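Endoglucanase(Endo-1,4-beta-glucanase)protein (Pseudomonas stutzeri, PDB 6R2J) probably hydrolyses internal beta-1,4-glucosidic bonds of cellulose as a family 5 endoglucanase, and binds cellobiose. Local coordinates at residues Ser70-Asp75 and Arg124-Arg129. Numbering follows the deposited sequence.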
ATOM      1  N   SER A  70     -12.872  20.519 -11.283  1.00 18.18           N
ATOM      2  CA  SER A  70     -13.221  20.825  -9.911  1.00 17.75           C
ATOM      3  C   SER A  70     -11.967  20.880  -9.043  1.00 15.55           C
ATOM      4  O   SER A  70     -10.951  20.249  -9.333  1.00 15.15           O
ATOM      5  CB  SER A  70     -14.159  19.734  -9.361  1.00 20.20           C
ATOM      6  OG  SER A  70     -13.480  18.691  -8.638  1.00 21.33           O
ATOM      7  N   GLY A  71     -12.061  21.643  -7.958  1.00 14.39           N
ATOM      8  CA  GLY A  71     -11.073  21.588  -6.909  1.00 15.09           C
ATOM      9  C   GLY A  71     -11.282  20.339  -6.080  1.00 14.91           C
ATOM     10  O   GLY A  71     -12.117  19.485  -6.376  1.00 16.39           O
ATOM     11  N   LEU A  72     -10.513  20.254  -4.999  1.00 14.09           N
ATOM     12  CA  LEU A  72     -10.581  19.106  -4.111  1.00 12.97           C
ATOM     13  C   LEU A  72     -11.826  19.189  -3.234  1.00 12.52           C
ATOM     14  O   LEU A  72     -12.311  20.276  -2.881  1.00 13.06           O
ATOM     15  CB  LEU A  72      -9.332  19.037  -3.226  1.00 12.76           C
ATOM     16  CG  LEU A  72      -7.986  18.902  -3.934  1.00 13.50           C
ATOM     17  CD1 LEU A  72      -6.844  18.790  -2.981  1.00 13.30           C
ATOM     18  CD2 LEU A  72      -7.982  17.692  -4.858  1.00 15.01           C
ATOM     19  N   ASN A  73     -12.346  18.016  -2.887  1.00 10.98           N
ATOM     20  CA  ASN A  73     -13.472  17.913  -1.969  1.00  9.33           C
ATOM     21  C   ASN A  73     -12.996  18.134  -0.534  1.00  9.85           C
ATOM     22  O   ASN A  73     -12.268  17.301   0.012  1.00 12.07           O
ATOM     23  CB  ASN A  73     -14.089  16.529  -2.099  1.00  7.60           C
ATOM     24  CG  ASN A  73     -15.382  16.421  -1.362  1.00  9.32           C
ATOM     25  OD1 ASN A  73     -15.410  16.019  -0.221  1.00 10.74           O
ATOM     26  ND2 ASN A  73     -16.461  16.763  -2.014  1.00 11.17           N
ATOM     27  N   PHE A  74     -13.469  19.224   0.086  1.00 10.89           N
ATOM     28  CA  PHE A  74     -13.089  19.614   1.447  1.00 10.95           C
ATOM     29  C   PHE A  74     -13.363  18.506   2.457  1.00 11.05           C
ATOM     30  O   PHE A  74     -12.513  18.190   3.291  1.00 12.16           O
ATOM     31  CB  PHE A  74     -13.890  20.875   1.783  1.00 11.92           C
ATOM     32  CG  PHE A  74     -13.575  21.486   3.113  1.00 16.63           C
ATOM     33  CD1 PHE A  74     -12.477  22.330   3.272  1.00 18.94           C
ATOM     34  CD2 PHE A  74     -14.384  21.224   4.218  1.00 18.88           C
ATOM     35  CE1 PHE A  74     -12.191  22.896   4.501  1.00 20.28           C
ATOM     36  CE2 PHE A  74     -14.093  21.770   5.454  1.00 20.06           C
ATOM     37  CZ  PHE A  74     -13.012  22.630   5.589  1.00 20.99           C
ATOM     38  N   ASP A  75     -14.542  17.897   2.406  1.00 12.90           N
ATOM     39  CA  ASP A  75     -14.860  16.876   3.404  1.00 12.67           C
ATOM     40  C   ASP A  75     -13.972  15.638   3.253  1.00  9.56           C
ATOM     41  O   ASP A  75     -13.675  14.974   4.239  1.00 11.14           O
ATOM     42  CB  ASP A  75     -16.327  16.454   3.304  1.00 14.66           C
ATOM     43  CG  ASP A  75     -17.299  17.490   3.851  1.00 18.37           C
ATOM     44  OD1 ASP A  75     -16.928  18.247   4.773  1.00 19.81           O
ATOM     45  OD2 ASP A  75     -18.456  17.540   3.357  1.00 19.82           O
ATOM     46  N   ARG A 124       0.154  17.374  -6.552  1.00 14.71           N
ATOM     47  CA  ARG A 124       0.649  18.634  -6.031  1.00 14.08           C
ATOM     48  C   ARG A 124      -0.334  19.213  -5.025  1.00 12.86           C
ATOM     49  O   ARG A 124       0.055  19.629  -3.930  1.00 12.38           O
ATOM     50  CB  ARG A 124       0.914  19.602  -7.181  1.00 15.59           C
ATOM     51  CG  ARG A 124       1.801  20.765  -6.735  1.00 18.26           C
ATOM     52  CD  ARG A 124       1.971  21.825  -7.811  1.00 20.61           C
ATOM     53  NE  ARG A 124       2.543  21.312  -9.055  1.00 21.52           N
ATOM     54  CZ  ARG A 124       1.837  21.044 -10.146  1.00 20.49           C
ATOM     55  NH1 ARG A 124       0.531  21.234 -10.151  1.00 20.44           N
ATOM     56  NH2 ARG A 124       2.433  20.590 -11.228  1.00 18.87           N
ATOM     57  N   LYS A 125      -1.617  19.245  -5.379  1.00 13.44           N
ATOM     58  CA  LYS A 125      -2.617  19.795  -4.472  1.00 13.46           C
ATOM     59  C   LYS A 125      -2.738  18.957  -3.213  1.00 11.71           C
ATOM     60  O   LYS A 125      -2.841  19.515  -2.119  1.00 12.46           O
ATOM     61  CB  LYS A 125      -3.976  19.913  -5.162  1.00 14.25           C
ATOM     62  CG  LYS A 125      -4.194  21.196  -5.935  1.00 14.81           C
ATOM     63  CD  LYS A 125      -5.636  21.263  -6.356  1.00 16.81           C
ATOM     64  CE  LYS A 125      -5.966  22.540  -7.093  1.00 19.52           C
ATOM     65  NZ  LYS A 125      -5.760  22.351  -8.552  1.00 22.65           N
ATOM     66  N   LEU A 126      -2.758  17.621  -3.338  1.00 10.54           N
ATOM     67  CA  LEU A 126      -2.805  16.775  -2.142  1.00 11.34           C
ATOM     68  C   LEU A 126      -1.571  16.969  -1.257  1.00 12.17           C
ATOM     69  O   LEU A 126      -1.680  17.029  -0.021  1.00 13.94           O
ATOM     70  CB  LEU A 126      -2.944  15.304  -2.534  1.00 12.33           C
ATOM     71  CG  LEU A 126      -4.272  14.861  -3.148  1.00 10.17           C
ATOM     72  CD1 LEU A 126      -4.179  13.450  -3.663  1.00  9.60           C
ATOM     73  CD2 LEU A 126      -5.361  15.011  -2.109  1.00 11.51           C
ATOM     74  N   ALA A 127      -0.379  17.059  -1.861  1.00 10.66           N
ATOM     75  CA  ALA A 127       0.829  17.239  -1.059  1.00 11.87           C
ATOM     76  C   ALA A 127       0.815  18.576  -0.321  1.00 12.62           C
ATOM     77  O   ALA A 127       1.355  18.677   0.782  1.00 10.87           O
ATOM     78  CB  ALA A 127       2.066  17.098  -1.947  1.00 13.38           C
ATOM     79  N   GLU A 128       0.215  19.615  -0.920  1.00 15.39           N
ATOM     80  CA  GLU A 128       0.020  20.887  -0.230  0.82 16.88           C
ATOM     81  C   GLU A 128      -0.884  20.728   0.986  1.00 16.29           C
ATOM     82  O   GLU A 128      -0.679  21.389   2.005  1.00 17.88           O
ATOM     83  CB  GLU A 128      -0.604  21.908  -1.193  0.82 19.16           C
ATOM     84  CG  GLU A 128       0.316  22.471  -2.310  0.82 21.40           C
ATOM     85  CD  GLU A 128      -0.470  23.233  -3.398  0.82 22.87           C
ATOM     86  OE1 GLU A 128      -1.584  23.710  -3.105  0.82 22.99           O
ATOM     87  OE2 GLU A 128       0.008  23.357  -4.550  0.82 23.98           O
ATOM     88  N   ARG A 129      -1.880  19.851   0.910  1.00 14.84           N
ATOM     89  CA  ARG A 129      -2.780  19.688   2.051  1.00 15.69           C
ATOM     90  C   ARG A 129      -2.123  18.933   3.216  1.00 16.19           C
ATOM     91  O   ARG A 129      -2.429  19.211   4.387  1.00 17.46           O
ATOM     92  CB  ARG A 129      -4.043  18.943   1.618  1.00 18.51           C
ATOM     93  CG  ARG A 129      -4.871  19.546   0.486  1.00 18.07           C
ATOM     94  CD  ARG A 129      -5.522  20.875   0.887  1.00 19.86           C
ATOM     95  NE  ARG A 129      -6.221  21.429  -0.271  1.00 20.65           N
ATOM     96  CZ  ARG A 129      -7.542  21.564  -0.359  1.00 21.94           C
ATOM     97  NH1 ARG A 129      -8.310  21.213   0.676  1.00 24.88           N
ATOM     98  NH2 ARG A 129      -8.108  22.050  -1.456  1.00 19.85           N
TER
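Leu-72 reaches across to Lys-125, Leu-126 and Arg-129 on the outer helical layer of the family 5 TIM barrel, where the loop leading into helix 74-89 packs on the C-terminal half of helix 116-130. Asn-73, the next residue, is the N-cap, its OD1 accepting the backbone N of Gln-76. The tightly packed, apolar part lies around one methyl. CD1 of Leu-72 rests 3.8 Å from CB of Lys-125 and, deeper in, 4.2 Å from CD2 of the buried Leu-126; Ile-77 and Val-122 also pack against Leu-72. The solvent side is formed by the exposed Arg-129 and the outer Lys-125 chain. The lysine runs obliquely past Leu-72, its CD 4.1 Å from CG of Leu-72, before a bend at the last torsion (chi4 90°) turns NZ to a weak hydrogen bond with OG of Ser-121. Arg-129 comes from the opposite direction, bent at chi2 (-67°), which brings its guanidinium back over the leucine. An alanine in place of Leu-72 would probably leave a gap beside Leu-126 and let the Arg-129 guanidinium swing more freely. As built, Leu-72 CD1 lies 3.5 Å above the guanidinium plane, offset toward its rim, while NH2 of Arg-129 approaches CB of Leu-72 to 3.7 Å.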